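Local coordinates for protein MYB21 (Trichomonas vaginalis, PDB 3OSG) that binds promoter-element DNA through the two Myb repeats of its R2R3 domain and probably acts as a sequence-specific transcription factor for RNA polymerase II, at residues K7-K10 with K11-F14; N42-A45 with R46-R49. All coordinates share one frame; numbering follows the deposited sequence.

Contact 1: K7-K10 with K11-F14; sequences KAAK and KQKF. With nucleotides of chain B; nucleotides of chain C.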
loop_
_atom_site.group_PDB
_atom_site.type_symbol
_atom_site.label_atom_id
_atom_site.label_comp_id
_atom_site.label_asym_id
_atom_site.label_seq_id
_atom_site.Cartn_x
_atom_site.Cartn_y
_atom_site.Cartn_z
ATOM N N LYS A 7 -21.596 -2.349 13.560
ATOM C CA LYS A 7 -21.437 -1.050 14.216
ATOM C C LYS A 7 -19.999 -0.559 14.111
ATOM O O LYS A 7 -19.760 0.554 13.636
ATOM C CB LYS A 7 -21.872 -1.115 15.678
ATOM C CG LYS A 7 -22.795 0.027 16.080
ATOM C CD LYS A 7 -23.518 0.604 14.864
ATOM C CE LYS A 7 -24.465 1.719 15.287
ATOM N NZ LYS A 7 -23.804 2.591 16.301
ATOM N N ALA A 8 -19.048 -1.379 14.555
ATOM C CA ALA A 8 -17.632 -1.135 14.265
ATOM C C ALA A 8 -17.356 -1.290 12.761
ATOM O O ALA A 8 -17.712 -2.296 12.159
ATOM C CB ALA A 8 -16.749 -2.081 15.061
ATOM N N ALA A 9 -16.729 -0.289 12.159
ATOM C CA ALA A 9 -16.415 -0.339 10.737
ATOM C C ALA A 9 -15.620 -1.614 10.419
ATOM O O ALA A 9 -14.775 -2.030 11.204
ATOM C CB ALA A 9 -15.636 0.894 10.331
ATOM N N LYS A 10 -15.898 -2.229 9.274
ATOM C CA LYS A 10 -15.178 -3.437 8.891
ATOM C C LYS A 10 -13.888 -3.090 8.170
ATOM O O LYS A 10 -13.123 -3.977 7.801
ATOM C CB LYS A 10 -16.038 -4.358 8.028
ATOM C CG LYS A 10 -17.285 -4.880 8.731
ATOM C CD LYS A 10 -18.145 -5.732 7.794
ATOM C CE LYS A 10 -19.438 -6.181 8.480
ATOM N NZ LYS A 10 -20.080 -7.364 7.819
ATOM N N LYS A 11 -13.665 -1.799 7.944
ATOM C CA LYS A 11 -12.374 -1.321 7.501
ATOM C C LYS A 11 -11.949 -0.277 8.511
ATOM O O LYS A 11 -12.555 0.778 8.579
ATOM C CB LYS A 11 -12.433 -0.686 6.106
ATOM C CG LYS A 11 -12.851 -1.619 4.981
ATOM C CD LYS A 11 -11.903 -2.816 4.833
ATOM C CE LYS A 11 -12.313 -3.643 3.646
ATOM N NZ LYS A 11 -11.511 -4.853 3.430
ATOM N N GLN A 12 -10.907 -0.575 9.289
ATOM C CA GLN A 12 -10.343 0.398 10.223
ATOM C C GLN A 12 -9.172 1.117 9.555
ATOM O O GLN A 12 -8.085 0.550 9.414
ATOM C CB GLN A 12 -9.901 -0.300 11.524
ATOM C CG GLN A 12 -11.054 -0.978 12.277
ATOM C CD GLN A 12 -11.967 0.035 12.972
ATOM O OE1 GLN A 12 -11.500 1.041 13.490
ATOM N NE2 GLN A 12 -13.252 -0.240 12.993
ATOM N N LYS A 13 -9.397 2.354 9.123
ATOM C CA LYS A 13 -8.368 3.146 8.448
ATOM C C LYS A 13 -7.381 3.716 9.456
ATOM O O LYS A 13 -7.782 4.142 10.533
ATOM C CB LYS A 13 -9.009 4.321 7.700
ATOM C CG LYS A 13 -10.163 3.950 6.763
ATOM C CD LYS A 13 -9.673 3.530 5.378
ATOM C CE LYS A 13 -10.830 3.527 4.384
ATOM N NZ LYS A 13 -10.388 3.644 2.960
ATOM N N PHE A 14 -6.099 3.740 9.113
ATOM C CA PHE A 14 -5.119 4.427 9.943
ATOM C C PHE A 14 -5.379 5.931 9.937
ATOM O O PHE A 14 -5.580 6.536 8.883
ATOM C CB PHE A 14 -3.704 4.178 9.442
ATOM C CG PHE A 14 -3.072 2.953 10.014
ATOM C CD1 PHE A 14 -3.515 1.698 9.640
ATOM C CD2 PHE A 14 -2.030 3.058 10.921
ATOM C CE1 PHE A 14 -2.940 0.579 10.163
ATOM C CE2 PHE A 14 -1.462 1.944 11.459
ATOM C CZ PHE A 14 -1.911 0.698 11.084
ATOM P P DT B 6 -5.289 1.985 5.178
ATOM O OP1 DT B 6 -5.566 2.799 6.386
ATOM O OP2 DT B 6 -3.903 1.646 4.782
ATOM O "O5'" DT B 6 -6.080 0.600 5.278
ATOM C "C5'" DT B 6 -7.451 0.598 5.680
ATOM C "C4'" DT B 6 -8.072 -0.781 5.500
ATOM O "O4'" DT B 6 -7.879 -1.217 4.148
ATOM C "C3'" DT B 6 -7.527 -1.934 6.340
ATOM O "O3'" DT B 6 -8.623 -2.351 7.134
ATOM C "C2'" DT B 6 -7.093 -3.025 5.337
ATOM C "C1'" DT B 6 -7.919 -2.629 4.123
ATOM N N1 DT B 6 -7.389 -2.974 2.779
ATOM C C2 DT B 6 -8.086 -3.851 1.988
ATOM O O2 DT B 6 -9.099 -4.397 2.359
ATOM N N3 DT B 6 -7.548 -4.086 0.751
ATOM C C4 DT B 6 -6.398 -3.542 0.242
ATOM O O4 DT B 6 -6.012 -3.828 -0.875
ATOM C C5 DT B 6 -5.688 -2.624 1.112
ATOM C C7 DT B 6 -4.405 -1.966 0.660
ATOM C C6 DT B 6 -6.216 -2.387 2.328
ATOM P P DC B 7 -8.476 -3.430 8.302
ATOM O OP1 DC B 7 -9.534 -3.058 9.243
ATOM O OP2 DC B 7 -7.047 -3.417 8.679
ATOM O "O5'" DC B 7 -8.820 -4.884 7.735
ATOM C "C5'" DC B 7 -10.164 -5.225 7.443
ATOM C "C4'" DC B 7 -10.247 -6.526 6.662
ATOM O "O4'" DC B 7 -9.631 -6.409 5.340
ATOM C "C3'" DC B 7 -9.621 -7.746 7.340
ATOM O "O3'" DC B 7 -10.595 -8.791 7.222
ATOM C "C2'" DC B 7 -8.375 -7.995 6.502
ATOM C "C1'" DC B 7 -8.842 -7.562 5.109
ATOM N N1 DC B 7 -7.768 -7.246 4.114
ATOM C C2 DC B 7 -7.936 -7.680 2.815
ATOM O O2 DC B 7 -8.954 -8.301 2.540
ATOM N N3 DC B 7 -6.996 -7.413 1.886
ATOM C C4 DC B 7 -5.904 -6.744 2.203
ATOM N N4 DC B 7 -5.015 -6.526 1.224
ATOM C C5 DC B 7 -5.694 -6.280 3.536
ATOM C C6 DC B 7 -6.652 -6.548 4.444
ATOM P P DA C 9 -18.145 -6.640 2.592
ATOM O OP1 DA C 9 -18.627 -7.318 3.790
ATOM O OP2 DA C 9 -19.059 -6.377 1.473
ATOM O "O5'" DA C 9 -17.509 -5.228 3.002
ATOM C "C5'" DA C 9 -16.501 -5.160 3.993
ATOM C "C4'" DA C 9 -16.117 -3.711 4.179
ATOM O "O4'" DA C 9 -15.476 -3.190 2.999
ATOM C "C3'" DA C 9 -17.303 -2.782 4.434
ATOM O "O3'" DA C 9 -16.888 -1.928 5.469
ATOM C "C2'" DA C 9 -17.523 -2.024 3.115
ATOM C "C1'" DA C 9 -16.130 -2.008 2.494
ATOM N N9 DA C 9 -15.994 -2.144 1.037
ATOM C C8 DA C 9 -16.763 -2.931 0.190
ATOM N N7 DA C 9 -16.375 -2.911 -1.058
ATOM C C5 DA C 9 -15.257 -2.086 -1.040
ATOM C C6 DA C 9 -14.366 -1.663 -2.044
ATOM N N6 DA C 9 -14.455 -2.043 -3.318
ATOM N N1 DA C 9 -13.345 -0.846 -1.698
ATOM C C2 DA C 9 -13.241 -0.466 -0.419
ATOM N N3 DA C 9 -14.010 -0.788 0.613
ATOM C C4 DA C 9 -15.001 -1.620 0.246
#
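Gln12 reaches back over the turn to Ala9, its NE2 donating to Ala9 O at 3.0 Å. The amide arrives 24° out of the carbonyl plane, and the bend at chi2 (-74°) is what folds it back to that oxygen. The same NE2 also bonds Gln3 O, so one amide group joins two points of the N-terminal segment, while Ala9 CB packs beside it, 3.7 Å from NE2. Backbone bonds to phosphates form the second group. Gln12 N meets OP1 of DC7 of chain B at 2.8 Å, nearly straight at 171°, and Phe14 N meets OP1 of DT6 of chain B at 2.9 Å. This is an extended N-terminal arm leading into helix 16-29 of the Myb-like DNA-binding domain, laid along the DNA backbone with Lys11 in the minor groove. Lys11 reaches into the groove with NZ, which donates to O2 of DT6 of chain B at 2.7 Å and to the sugar O4' of DC7 of chain B at 3.1 Å; a second thymine O2 also accepts from it. On the other strand the lysine methylenes make van der Waals contact with DA9 of chain C: Lys11 CE lies 3.3 Å from its O4', and Lys10 CB approaches its O3'.

Contact 2: N42-A45 with R46-R49; sequences NRNA and RQCR. With nucleotides of chain B; nucleotides of chain C.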
loop_
_atom_site.group_PDB
_atom_site.type_symbol
_atom_site.label_atom_id
_atom_site.label_comp_id
_atom_site.label_asym_id
_atom_site.label_seq_id
_atom_site.Cartn_x
_atom_site.Cartn_y
_atom_site.Cartn_z
ATOM N N ASN A 42 -5.395 -1.128 19.135
ATOM C CA ASN A 42 -6.348 -1.662 18.167
ATOM C C ASN A 42 -5.724 -2.196 16.873
ATOM O O ASN A 42 -6.427 -2.364 15.882
ATOM C CB ASN A 42 -7.387 -0.591 17.817
ATOM C CG ASN A 42 -8.116 -0.055 19.041
ATOM O OD1 ASN A 42 -8.722 -0.818 19.802
ATOM N ND2 ASN A 42 -8.076 1.270 19.228
ATOM N N ARG A 43 -4.419 -2.458 16.873
ATOM C CA ARG A 43 -3.747 -2.897 15.652
ATOM C C ARG A 43 -2.927 -4.167 15.873
ATOM O O ARG A 43 -2.293 -4.337 16.914
ATOM C CB ARG A 43 -2.815 -1.799 15.131
ATOM C CG ARG A 43 -3.515 -0.475 14.799
ATOM C CD ARG A 43 -4.458 -0.609 13.613
ATOM N NE ARG A 43 -5.127 0.656 13.319
ATOM C CZ ARG A 43 -5.969 0.820 12.314
ATOM N NH1 ARG A 43 -6.220 -0.209 11.513
ATOM N NH2 ARG A 43 -6.551 2.001 12.111
ATOM N N ASN A 44 -2.928 -5.058 14.891
ATOM C CA ASN A 44 -2.081 -6.239 14.965
ATOM C C ASN A 44 -0.822 -6.075 14.104
ATOM O O ASN A 44 -0.633 -5.032 13.462
ATOM C CB ASN A 44 -2.871 -7.473 14.546
ATOM C CG ASN A 44 -3.348 -7.388 13.113
ATOM O OD1 ASN A 44 -2.648 -6.865 12.257
ATOM N ND2 ASN A 44 -4.537 -7.911 12.847
ATOM N N ALA A 45 0.039 -7.093 14.087
ATOM C CA ALA A 45 1.311 -6.997 13.366
ATOM C C ALA A 45 1.091 -6.815 11.863
ATOM O O ALA A 45 1.780 -6.024 11.214
ATOM C CB ALA A 45 2.185 -8.237 13.626
ATOM N N ARG A 46 0.137 -7.569 11.324
ATOM C CA ARG A 46 -0.187 -7.525 9.898
ATOM C C ARG A 46 -0.613 -6.120 9.459
ATOM O O ARG A 46 -0.184 -5.616 8.421
ATOM C CB ARG A 46 -1.330 -8.496 9.619
ATOM C CG ARG A 46 -1.647 -8.696 8.179
ATOM C CD ARG A 46 -2.883 -7.912 7.738
ATOM N NE ARG A 46 -2.922 -7.997 6.290
ATOM C CZ ARG A 46 -3.754 -8.746 5.578
ATOM N NH1 ARG A 46 -4.725 -9.452 6.153
ATOM N NH2 ARG A 46 -3.620 -8.756 4.270
ATOM N N GLN A 47 -1.480 -5.497 10.246
ATOM C CA GLN A 47 -1.948 -4.163 9.923
ATOM C C GLN A 47 -0.820 -3.149 9.916
ATOM O O GLN A 47 -0.750 -2.309 9.026
ATOM C CB GLN A 47 -3.037 -3.730 10.893
ATOM C CG GLN A 47 -4.351 -4.487 10.733
ATOM C CD GLN A 47 -5.327 -4.133 11.826
ATOM O OE1 GLN A 47 -5.039 -4.322 13.010
ATOM N NE2 GLN A 47 -6.479 -3.590 11.445
ATOM N N CYS A 48 0.074 -3.217 10.896
ATOM C CA CYS A 48 1.180 -2.261 10.942
ATOM C C CYS A 48 2.149 -2.495 9.780
ATOM O O CYS A 48 2.618 -1.556 9.143
ATOM C CB CYS A 48 1.925 -2.327 12.295
ATOM S SG CYS A 48 0.916 -1.773 13.709
ATOM N N ARG A 49 2.454 -3.749 9.497
ATOM C CA ARG A 49 3.368 -4.048 8.411
ATOM C C ARG A 49 2.803 -3.541 7.083
ATOM O O ARG A 49 3.521 -2.926 6.304
ATOM C CB ARG A 49 3.652 -5.543 8.327
ATOM C CG ARG A 49 4.619 -5.912 7.209
ATOM C CD ARG A 49 5.028 -7.392 7.262
ATOM N NE ARG A 49 3.867 -8.248 7.074
ATOM C CZ ARG A 49 3.300 -8.984 8.027
ATOM N NH1 ARG A 49 3.811 -9.016 9.254
ATOM N NH2 ARG A 49 2.215 -9.702 7.746
ATOM P P DC B 7 -8.476 -3.430 8.302
ATOM O OP1 DC B 7 -9.534 -3.058 9.243
ATOM O OP2 DC B 7 -7.047 -3.417 8.679
ATOM O "O5'" DC B 7 -8.820 -4.884 7.735
ATOM C "C5'" DC B 7 -10.164 -5.225 7.443
ATOM C "C4'" DC B 7 -10.247 -6.526 6.662
ATOM O "O4'" DC B 7 -9.631 -6.409 5.340
ATOM C "C3'" DC B 7 -9.621 -7.746 7.340
ATOM O "O3'" DC B 7 -10.595 -8.791 7.222
ATOM C "C2'" DC B 7 -8.375 -7.995 6.502
ATOM C "C1'" DC B 7 -8.842 -7.562 5.109
ATOM N N1 DC B 7 -7.768 -7.246 4.114
ATOM C C2 DC B 7 -7.936 -7.680 2.815
ATOM O O2 DC B 7 -8.954 -8.301 2.540
ATOM N N3 DC B 7 -6.996 -7.413 1.886
ATOM C C4 DC B 7 -5.904 -6.744 2.203
ATOM N N4 DC B 7 -5.015 -6.526 1.224
ATOM C C5 DC B 7 -5.694 -6.280 3.536
ATOM C C6 DC B 7 -6.652 -6.548 4.444
ATOM P P DG B 8 -10.602 -10.126 8.119
ATOM O OP1 DG B 8 -11.876 -10.219 8.848
ATOM O OP2 DG B 8 -9.313 -10.182 8.835
ATOM O "O5'" DG B 8 -10.635 -11.259 6.991
ATOM C "C5'" DG B 8 -11.575 -11.170 5.941
ATOM C "C4'" DG B 8 -11.556 -12.427 5.087
ATOM O "O4'" DG B 8 -10.569 -12.305 4.041
ATOM C "C3'" DG B 8 -11.171 -13.699 5.809
ATOM O "O3'" DG B 8 -11.808 -14.779 5.151
ATOM C "C2'" DG B 8 -9.649 -13.727 5.666
ATOM C "C1'" DG B 8 -9.455 -13.154 4.267
ATOM N N9 DG B 8 -8.293 -12.288 4.070
ATOM C C8 DG B 8 -7.782 -11.362 4.947
ATOM N N7 DG B 8 -6.761 -10.703 4.476
ATOM C C5 DG B 8 -6.594 -11.216 3.208
ATOM C C6 DG B 8 -5.640 -10.893 2.219
ATOM O O6 DG B 8 -4.739 -10.060 2.279
ATOM N N1 DG B 8 -5.805 -11.650 1.057
ATOM C C2 DG B 8 -6.783 -12.598 0.882
ATOM N N2 DG B 8 -6.784 -13.212 -0.307
ATOM N N3 DG B 8 -7.684 -12.923 1.806
ATOM C C4 DG B 8 -7.533 -12.187 2.935
ATOM P P DT C 2 7.595 -10.816 9.987
ATOM O OP1 DT C 2 8.884 -10.107 9.858
ATOM O OP2 DT C 2 6.527 -10.248 10.834
ATOM O "O5'" DT C 2 7.013 -11.093 8.523
ATOM C "C5'" DT C 2 7.878 -11.605 7.522
ATOM C "C4'" DT C 2 7.119 -11.808 6.229
ATOM O "O4'" DT C 2 6.298 -12.994 6.371
ATOM C "C3'" DT C 2 6.148 -10.680 5.857
ATOM O "O3'" DT C 2 6.127 -10.497 4.458
ATOM C "C2'" DT C 2 4.802 -11.268 6.247
ATOM C "C1'" DT C 2 5.083 -12.674 5.750
ATOM N N1 DT C 2 4.049 -13.651 6.095
ATOM C C2 DT C 2 3.798 -14.646 5.182
ATOM O O2 DT C 2 4.409 -14.715 4.137
ATOM N N3 DT C 2 2.807 -15.518 5.546
ATOM C C4 DT C 2 2.078 -15.476 6.727
ATOM O O4 DT C 2 1.208 -16.295 6.965
ATOM C C5 DT C 2 2.403 -14.403 7.634
ATOM C C7 DT C 2 1.695 -14.233 8.946
ATOM C C6 DT C 2 3.361 -13.547 7.281
HETATM O O HOH W 1 -8.440 -2.926 13.702
#
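Asn42 O and Gln47 NE2 share a water, which donates to the carbonyl at 3.0 Å and accepts from the amide. At Arg43 the aliphatic part packs against the first helical turn, with CB 4.0 Å from Cys48 SG. The Arg43 and Gln47 side chains cross at about a right angle, with guanidinium and amide planes 58° apart, but Arg43 turns its polar end to Gln12 O and Glu18. Asn44 is gripped through both backbone and side chain. Its N donates to Gln47 OE1 at 2.9 Å, in the carbonyl plane, and its OD1 accepts from Gln47 N at 2.7 Å, nearly along the C=O axis; chi1 of 62° sets CG between backbone N and carbonyl carbon, bringing OD1 over the helix start. With OE1 held there, Gln47 NE2 faces OP2 of DC7 of chain B and bonds it at 2.8 Å, almost straight at 173°. Ala45 O takes Arg49 N at 2.9 Å, a regular helical bond. From that turn Arg46 reaches the base edge of DG8 of chain B, NH1 to N7 at 2.9 Å and NH2 to O6 at 2.6 Å, while C5 of DC7 of chain B lies over one guanidinium face and Asp50 pairs with NE. The reciprocal Asn44-Gln47 bonds are a capping box, here starting the DNA-recognition helix of a Myb-like domain, with the bidentate arginine-guanine pair characteristic of major-groove readout.

From the N terminus, contact 1 closes a short local turn within the arm before helix 16-29. The chain then runs through that helix and helix 33-38 before contact 2 closes the cap of helix 45-56; the two are in series, neither nesting nor crossing, with centres about 13 Å apart. Arg43 joins them directly: its NH1 lies 2.9 Å from Gln12 O, a probable hydrogen bond, and its guanidinium makes a cation-pi contact with Phe14. The arm is thus tied to the start of the recognition helix. Both contacts also hold the DC7 phosphate of chain B, 11-14 through OP1 and 46-49 through OP2, placing minor-groove and major-groove contacts around one backbone.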